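Long-range contacts in designed protein (Trypanosoma brucei, PDB 6IEV), which is a designed protein of the thioredoxin fold, studied for how partially buried hydrophobic side chains affect stability at high temperature: residues A[21-31]-A[72-83]; A[89-97]-A[106-115]. All coordinates share one frame; numbering follows the deposited sequence.

Overall arrangement
Both contacts belong to one thioredoxin-like domain and reach the same mixed sheet, whose strand order is 23-24, 70-76, 40-46, 94-99, 102-108. Interaction 1 joins the first two of these strands, which run parallel; interaction 2 joins the last two, an antiparallel hairpin, so the two contacts lie at the two edges of the sheet within this chain, with strand 40-46 between them. Their centres lie about 15 Å apart. Along the chain they come in series, helix 81-86 of interaction 1 leading toward strand 94-99 of interaction 2. Thr77 and Val92 touch where the two meet, and helix 53-66 packs against side chains of both, linking them across one face of the sheet.

Interaction 1 of 2, residues A[21-31]-A[72-83]; sequences SPHVIMSLEEL and TYSVDTSTNPEA
Thr72 opens the contact against Ser21 and Pro22. With chi1 at 63°, between the backbone N and the carbonyl carbon, Thr72 OG1 is directed at the first segment and lies 3.3 Å from Pro22 CA, while Thr72 N and Ser21 OG, which also bonds Lys19, share a water. The carbonyl O of Thr72 accepts from His23 N, starting a parallel ladder that Ser74 N continues to His23 O and Ile25 N completes at Ser74 O. This last bond is 2.9 Å from Ile25 N to Ser74 O and nearly straight, 171° at the hydrogen.

Tyr73 and His23 stand on the same face of the sheet. Tyr73 CD1 comes to the edge of the His23 imidazole, near its plane, 4.0 Å from His23 CD2, and Ile25 CD1 approaches the tyrosine ring obliquely at the same carbon. The imidazole is held by Glu30, whose OE1 lies in the ring plane 2.7 Å from His23 NE2, while OE2 takes the N-H of Met26; one carboxylate thus ties the strand to the helix start, where Ser27 OG caps Glu30 N.

Ser74 turns to the other face, its CB near Pro22 CB. Val75 then offers CG2, beside its own backbone N, to two partners: Ile25 CB and Leu31 CD2, each 3.8 Å from it. At Asp76 the N-H binds a water that also donates to Ile25 O, bridging the strands as they part. Asn80 lies beside the Met26-Ser27 backbone, and Leu28 CD1, from the first turn of helix 28-35, packs 3.9 Å from Ala83 CA of helix 81-86.

A short N-terminal strand paired in parallel with strand 70-76, each leading to a helix that packs against the other, matches the N-terminal edge of the thioredoxin fold.

Interaction 2 of 2, residues A[89-97]-A[106-115]; sequences ITSVPTFVI and EVKGPDIDKL
Phe95 faces Val107 as the hydrogen-bonded pair of an antiparallel beta hairpin, the C-terminal one of the thioredoxin fold, whose short strand axes run at 173° to each other. Phe95 N reaches Val107 O at 3.0 Å and Val107 N returns to Phe95 O; beyond the strand, Gly109 N donates to Pro93 O. The peptide bond before Pro93 is cis, as at the cis-proline loop of thioredoxins, and Pro93 CG rests on Pro110 CB at 3.8 Å.

On the face opposite Phe95, Thr94 is flanked by Glu106 and Lys108. Its CG2 touches the glutamate carboxylate, while the Thr94 and Lys108 side chains lie side by side, with Thr94 OG1 nearest Lys108 CG; Lys108 NZ and Glu106 OE2 make a long salt bridge.

Back on the Phe95 face, Ile97 CD1 meets Leu115 CD1 at 3.9 Å. The Phe95 side chain reaches across to helix 112-123, which follows the hairpin, and Ile56 and Leu60 of helix 53-66 also touch it, so the ring joins hairpin, loop and two helices in the interior. CB lies 3.8 Å from Leu115 CD1, and CG sits near both methyls of that leucine. A chi1 of -64° places the ring opposite the carbonyl carbon and beside the backbone N, and the two ring sides then meet different things: CD1 approaches Leu115 CD2 at 3.6 Å, whereas CD2 and CE2 turn toward carbonyl oxygens, Val107 O lying in the ring plane at the edge and Gly109 O near that plane. CE1 and CZ end on Ile112 CD1, with CZ 3.4 Å from that methyl.

Interaction 1 of 2, residues A[21-31]-A[72-83]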
# COMPACT_ATOMS: atom_id res chain seq x y z
N SER A 21 -5.41 -4.68 14.43
CA SER A 21 -4.10 -5.20 14.09
C SER A 21 -3.03 -4.32 14.72
O SER A 21 -3.26 -3.13 14.94
CB SER A 21 -3.90 -5.22 12.56
OG SER A 21 -4.85 -6.06 11.93
N PRO A 22 -1.89 -4.91 15.12
CA PRO A 22 -1.72 -6.36 15.24
C PRO A 22 -2.61 -6.93 16.35
O PRO A 22 -2.92 -6.22 17.31
CB PRO A 22 -0.25 -6.52 15.63
CG PRO A 22 0.11 -5.22 16.25
CD PRO A 22 -0.70 -4.16 15.56
N HIS A 23 -3.10 -8.15 16.18
CA HIS A 23 -3.90 -8.77 17.22
C HIS A 23 -2.99 -9.21 18.37
O HIS A 23 -1.98 -9.89 18.15
CB HIS A 23 -4.69 -9.95 16.65
CG HIS A 23 -5.38 -10.77 17.71
ND1 HIS A 23 -6.30 -10.23 18.58
CD2 HIS A 23 -5.25 -12.07 18.05
CE1 HIS A 23 -6.70 -11.16 19.42
NE2 HIS A 23 -6.09 -12.29 19.12
N VAL A 24 -3.29 -8.79 19.59
CA VAL A 24 -2.45 -9.16 20.73
C VAL A 24 -2.74 -10.60 21.17
O VAL A 24 -3.88 -10.94 21.51
CB VAL A 24 -2.63 -8.17 21.89
CG1 VAL A 24 -2.00 -8.73 23.17
CG2 VAL A 24 -1.96 -6.84 21.53
N ILE A 25 -1.70 -11.43 21.20
CA ILE A 25 -1.82 -12.87 21.47
C ILE A 25 -1.68 -13.13 22.96
O ILE A 25 -0.78 -12.59 23.62
CB ILE A 25 -0.76 -13.66 20.68
CG1 ILE A 25 -1.18 -13.75 19.21
CG2 ILE A 25 -0.53 -15.03 21.30
CD1 ILE A 25 -2.48 -14.52 19.00
N MET A 26 -2.56 -13.97 23.50
CA MET A 26 -2.50 -14.28 24.92
C MET A 26 -1.76 -15.57 25.28
O MET A 26 -1.32 -15.69 26.42
CB MET A 26 -3.91 -14.34 25.50
CG MET A 26 -4.38 -13.00 25.97
SD MET A 26 -6.07 -13.19 26.48
CE MET A 26 -6.69 -14.21 25.15
N SER A 27 -1.63 -16.53 24.38
CA SER A 27 -1.11 -17.85 24.76
C SER A 27 -0.53 -18.54 23.54
O SER A 27 -0.88 -18.23 22.39
CB SER A 27 -2.20 -18.75 25.34
OG SER A 27 -3.18 -19.06 24.34
N LEU A 28 0.32 -19.54 23.81
CA LEU A 28 0.87 -20.36 22.74
C LEU A 28 -0.23 -21.09 21.99
O LEU A 28 -0.24 -21.11 20.75
CB LEU A 28 1.90 -21.33 23.32
CG LEU A 28 2.65 -22.18 22.30
CD1 LEU A 28 3.32 -21.31 21.26
CD2 LEU A 28 3.66 -23.05 23.00
N GLU A 29 -1.24 -21.59 22.71
CA GLU A 29 -2.33 -22.29 22.04
C GLU A 29 -3.08 -21.37 21.09
O GLU A 29 -3.40 -21.76 19.96
CB GLU A 29 -3.30 -22.88 23.07
CG GLU A 29 -4.44 -23.64 22.43
CD GLU A 29 -3.95 -24.78 21.55
OE1 GLU A 29 -2.93 -25.42 21.93
OE2 GLU A 29 -4.56 -25.03 20.48
N GLU A 30 -3.35 -20.13 21.50
CA GLU A 30 -3.98 -19.21 20.56
C GLU A 30 -3.07 -18.94 19.38
O GLU A 30 -3.52 -18.90 18.23
CB GLU A 30 -4.34 -17.90 21.26
CG GLU A 30 -4.99 -16.89 20.31
CD GLU A 30 -5.19 -15.52 20.96
OE1 GLU A 30 -5.94 -14.71 20.40
OE2 GLU A 30 -4.58 -15.25 22.02
N LEU A 31 -1.77 -18.77 19.63
CA LEU A 31 -0.85 -18.43 18.55
C LEU A 31 -0.73 -19.57 17.54
O LEU A 31 -0.65 -19.33 16.33
CB LEU A 31 0.52 -18.07 19.13
CG LEU A 31 1.64 -17.71 18.15
CD1 LEU A 31 1.14 -16.75 17.07
CD2 LEU A 31 2.80 -17.10 18.89
N THR A 72 -1.35 -10.01 11.14
CA THR A 72 -0.25 -9.56 11.98
C THR A 72 -0.60 -9.82 13.44
O THR A 72 -1.75 -9.63 13.85
CB THR A 72 0.06 -8.07 11.74
OG1 THR A 72 -1.07 -7.25 12.11
CG2 THR A 72 0.40 -7.82 10.26
N TYR A 73 0.41 -10.21 14.21
CA TYR A 73 0.23 -10.59 15.61
C TYR A 73 1.36 -10.01 16.45
O TYR A 73 2.47 -9.78 15.95
CB TYR A 73 0.16 -12.12 15.79
CG TYR A 73 -0.95 -12.78 14.97
CD1 TYR A 73 -2.26 -12.83 15.45
CD2 TYR A 73 -0.68 -13.33 13.71
CE1 TYR A 73 -3.27 -13.42 14.72
CE2 TYR A 73 -1.70 -13.92 12.96
CZ TYR A 73 -2.98 -13.97 13.48
OH TYR A 73 -3.99 -14.57 12.76
N SER A 74 1.05 -9.79 17.72
CA SER A 74 1.97 -9.25 18.71
C SER A 74 2.05 -10.20 19.91
O SER A 74 1.02 -10.57 20.48
CB SER A 74 1.48 -7.87 19.17
OG SER A 74 2.50 -7.21 19.89
N VAL A 75 3.26 -10.54 20.34
CA VAL A 75 3.43 -11.43 21.47
C VAL A 75 4.35 -10.76 22.48
O VAL A 75 5.53 -10.53 22.19
CB VAL A 75 3.98 -12.80 21.04
CG1 VAL A 75 4.32 -13.63 22.30
CG2 VAL A 75 2.97 -13.49 20.14
N ASP A 76 3.83 -10.46 23.66
CA ASP A 76 4.67 -9.90 24.71
C ASP A 76 5.42 -11.04 25.39
O ASP A 76 4.83 -11.80 26.16
CB ASP A 76 3.82 -9.10 25.69
CG ASP A 76 4.58 -8.69 26.97
OD1 ASP A 76 5.82 -8.92 27.08
OD2 ASP A 76 3.92 -8.17 27.89
N THR A 77 6.74 -11.15 25.15
CA THR A 77 7.49 -12.28 25.69
C THR A 77 7.58 -12.26 27.21
O THR A 77 7.82 -13.31 27.80
CB THR A 77 8.92 -12.35 25.13
OG1 THR A 77 9.67 -11.22 25.57
CG2 THR A 77 8.91 -12.42 23.63
N SER A 78 7.40 -11.10 27.85
CA SER A 78 7.56 -11.07 29.30
C SER A 78 6.40 -11.75 30.01
O SER A 78 6.54 -12.12 31.18
CB SER A 78 7.70 -9.63 29.82
OG SER A 78 6.44 -9.02 29.95
N THR A 79 5.24 -11.85 29.35
CA THR A 79 4.10 -12.61 29.87
C THR A 79 3.81 -13.89 29.08
O THR A 79 2.84 -14.59 29.40
CB THR A 79 2.85 -11.72 29.90
OG1 THR A 79 2.66 -11.11 28.61
CG2 THR A 79 3.00 -10.64 30.95
N ASN A 80 4.59 -14.20 28.05
CA ASN A 80 4.41 -15.40 27.23
C ASN A 80 5.73 -16.14 27.05
O ASN A 80 6.24 -16.26 25.93
CB ASN A 80 3.84 -15.01 25.86
CG ASN A 80 2.34 -15.08 25.80
OD1 ASN A 80 1.78 -16.13 25.50
ND2 ASN A 80 1.68 -13.95 26.07
N PRO A 81 6.30 -16.69 28.12
CA PRO A 81 7.58 -17.41 27.94
C PRO A 81 7.45 -18.68 27.09
O PRO A 81 8.37 -18.99 26.32
CB PRO A 81 8.01 -17.71 29.38
CG PRO A 81 6.76 -17.73 30.18
CD PRO A 81 5.82 -16.71 29.51
N GLU A 82 6.33 -19.38 27.15
CA GLU A 82 6.16 -20.58 26.33
C GLU A 82 6.17 -20.23 24.82
O GLU A 82 6.73 -20.98 24.01
CB GLU A 82 4.91 -21.27 26.85
CG GLU A 82 5.23 -21.17 28.37
CD GLU A 82 3.98 -21.02 29.25
OE1 GLU A 82 3.47 -19.88 29.25
OE2 GLU A 82 3.71 -21.89 30.08
N ALA A 83 5.56 -19.10 24.43
CA ALA A 83 5.64 -18.73 23.01
C ALA A 83 7.05 -18.30 22.63
O ALA A 83 7.54 -18.65 21.56
CB ALA A 83 4.65 -17.60 22.68
O HOH W 1 -3.94 -8.61 10.86
O HOH W 2 1.01 -10.58 23.98

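Interaction 2 of 2, residues A[89-97]-A[106-115]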
# COMPACT_ATOMS: atom_id res chain seq x y z
N ILE A 89 12.98 -17.61 20.16
CA ILE A 89 13.27 -16.18 20.07
C ILE A 89 14.45 -15.86 20.96
O ILE A 89 14.37 -15.99 22.19
CB ILE A 89 12.05 -15.34 20.47
CG1 ILE A 89 10.83 -15.70 19.62
CG2 ILE A 89 12.42 -13.86 20.41
CD1 ILE A 89 11.05 -15.56 18.12
N THR A 90 15.53 -15.37 20.36
CA THR A 90 16.77 -15.12 21.08
C THR A 90 16.99 -13.65 21.41
O THR A 90 17.78 -13.34 22.31
CB THR A 90 17.95 -15.63 20.26
OG1 THR A 90 18.04 -14.89 19.04
CG2 THR A 90 17.75 -17.09 19.90
N SER A 91 16.31 -12.73 20.73
CA SER A 91 16.36 -11.33 21.09
C SER A 91 15.04 -10.68 20.68
O SER A 91 14.32 -11.20 19.83
CB SER A 91 17.55 -10.60 20.46
OG SER A 91 17.69 -10.95 19.09
N VAL A 92 14.74 -9.55 21.30
CA VAL A 92 13.53 -8.81 20.95
C VAL A 92 13.96 -7.41 20.53
O VAL A 92 15.01 -6.92 20.96
CB VAL A 92 12.53 -8.76 22.12
CG1 VAL A 92 12.22 -10.17 22.63
CG2 VAL A 92 13.03 -7.85 23.23
N PRO A 93 13.21 -6.74 19.64
CA PRO A 93 12.05 -7.34 18.97
C PRO A 93 12.49 -8.24 17.83
O PRO A 93 13.54 -8.01 17.23
CB PRO A 93 11.28 -6.13 18.45
CG PRO A 93 12.33 -5.11 18.22
CD PRO A 93 13.34 -5.31 19.33
N THR A 94 11.71 -9.29 17.58
CA THR A 94 11.92 -10.17 16.44
C THR A 94 10.60 -10.36 15.72
O THR A 94 9.55 -10.48 16.35
CB THR A 94 12.49 -11.53 16.86
OG1 THR A 94 13.78 -11.34 17.45
CG2 THR A 94 12.64 -12.46 15.66
N PHE A 95 10.67 -10.39 14.39
CA PHE A 95 9.54 -10.69 13.54
C PHE A 95 9.68 -12.10 12.98
O PHE A 95 10.75 -12.47 12.51
CB PHE A 95 9.46 -9.69 12.40
CG PHE A 95 9.21 -8.28 12.85
CD1 PHE A 95 7.91 -7.83 13.03
CD2 PHE A 95 10.27 -7.42 13.11
CE1 PHE A 95 7.67 -6.53 13.45
CE2 PHE A 95 10.04 -6.12 13.53
CZ PHE A 95 8.73 -5.68 13.70
N VAL A 96 8.59 -12.85 12.99
CA VAL A 96 8.53 -14.18 12.38
C VAL A 96 7.42 -14.17 11.34
O VAL A 96 6.33 -13.64 11.59
CB VAL A 96 8.27 -15.27 13.43
CG1 VAL A 96 8.06 -16.62 12.74
CG2 VAL A 96 9.44 -15.34 14.44
N ILE A 97 7.70 -14.73 10.17
CA ILE A 97 6.70 -14.86 9.11
C ILE A 97 6.37 -16.34 8.95
O ILE A 97 7.27 -17.15 8.72
CB ILE A 97 7.18 -14.25 7.79
CG1 ILE A 97 7.59 -12.80 8.03
CG2 ILE A 97 6.08 -14.33 6.74
CD1 ILE A 97 8.19 -12.13 6.81
N GLU A 106 12.41 -14.56 9.06
CA GLU A 106 12.61 -13.94 10.36
C GLU A 106 13.41 -12.66 10.16
O GLU A 106 14.38 -12.64 9.40
CB GLU A 106 13.33 -14.92 11.30
CG GLU A 106 13.84 -14.33 12.60
CD GLU A 106 14.12 -15.40 13.66
OE1 GLU A 106 13.65 -16.54 13.51
OE2 GLU A 106 14.83 -15.08 14.64
N VAL A 107 13.03 -11.60 10.88
CA VAL A 107 13.75 -10.33 10.81
C VAL A 107 14.10 -9.92 12.23
O VAL A 107 13.22 -9.64 13.05
CB VAL A 107 12.94 -9.23 10.12
CG1 VAL A 107 13.53 -7.87 10.44
CG2 VAL A 107 12.96 -9.47 8.64
N LYS A 108 15.39 -9.87 12.50
CA LYS A 108 15.89 -9.60 13.84
C LYS A 108 16.20 -8.12 13.96
O LYS A 108 16.77 -7.52 13.05
CB LYS A 108 17.13 -10.43 14.17
CG LYS A 108 16.77 -11.80 14.70
CD LYS A 108 17.95 -12.76 14.63
CE LYS A 108 17.71 -13.98 15.51
NZ LYS A 108 18.58 -15.14 15.15
N GLY A 109 15.71 -7.53 15.03
CA GLY A 109 15.94 -6.15 15.27
C GLY A 109 14.69 -5.38 14.96
O GLY A 109 13.72 -5.92 14.42
N PRO A 110 14.68 -4.11 15.31
CA PRO A 110 13.49 -3.28 15.15
C PRO A 110 13.46 -2.73 13.73
O PRO A 110 12.91 -1.66 13.47
CB PRO A 110 13.69 -2.16 16.17
CG PRO A 110 15.24 -1.99 16.09
CD PRO A 110 15.85 -3.31 15.61
N ASP A 111 13.98 -3.51 12.78
CA ASP A 111 14.10 -2.98 11.43
C ASP A 111 12.90 -3.52 10.66
O ASP A 111 12.92 -4.60 10.11
CB ASP A 111 15.44 -3.33 10.78
CG ASP A 111 15.72 -2.46 9.57
OD1 ASP A 111 14.86 -1.59 9.29
OD2 ASP A 111 16.73 -2.68 8.87
N ILE A 112 11.79 -2.79 10.78
CA ILE A 112 10.54 -3.08 10.10
C ILE A 112 10.59 -2.69 8.62
O ILE A 112 9.95 -3.35 7.80
CB ILE A 112 9.39 -2.44 10.92
CG1 ILE A 112 7.98 -2.76 10.36
CG2 ILE A 112 9.77 -1.03 11.39
CD1 ILE A 112 7.48 -4.08 10.97
N ASP A 113 11.35 -1.65 8.23
CA ASP A 113 11.63 -1.54 6.79
C ASP A 113 12.18 -2.84 6.23
O ASP A 113 11.73 -3.31 5.19
CB ASP A 113 12.68 -0.48 6.42
CG ASP A 113 12.26 0.32 5.23
OD1 ASP A 113 11.21 -0.06 4.64
OD2 ASP A 113 13.04 1.12 4.71
N LYS A 114 13.05 -3.50 6.99
CA LYS A 114 13.51 -4.80 6.57
C LYS A 114 12.37 -5.78 6.49
O LYS A 114 12.32 -6.63 5.60
CB LYS A 114 14.45 -5.39 7.61
CG LYS A 114 15.42 -6.40 7.15
CD LYS A 114 16.84 -5.89 7.23
CE LYS A 114 17.78 -6.46 6.15
NZ LYS A 114 19.12 -5.85 6.50
N LEU A 115 11.42 -5.64 7.42
CA LEU A 115 10.34 -6.60 7.49
C LEU A 115 9.48 -6.52 6.24
O LEU A 115 9.20 -7.55 5.61
CB LEU A 115 9.51 -6.37 8.76
CG LEU A 115 8.35 -7.34 8.64
CD1 LEU A 115 8.84 -8.79 8.80
CD2 LEU A 115 7.23 -7.03 9.60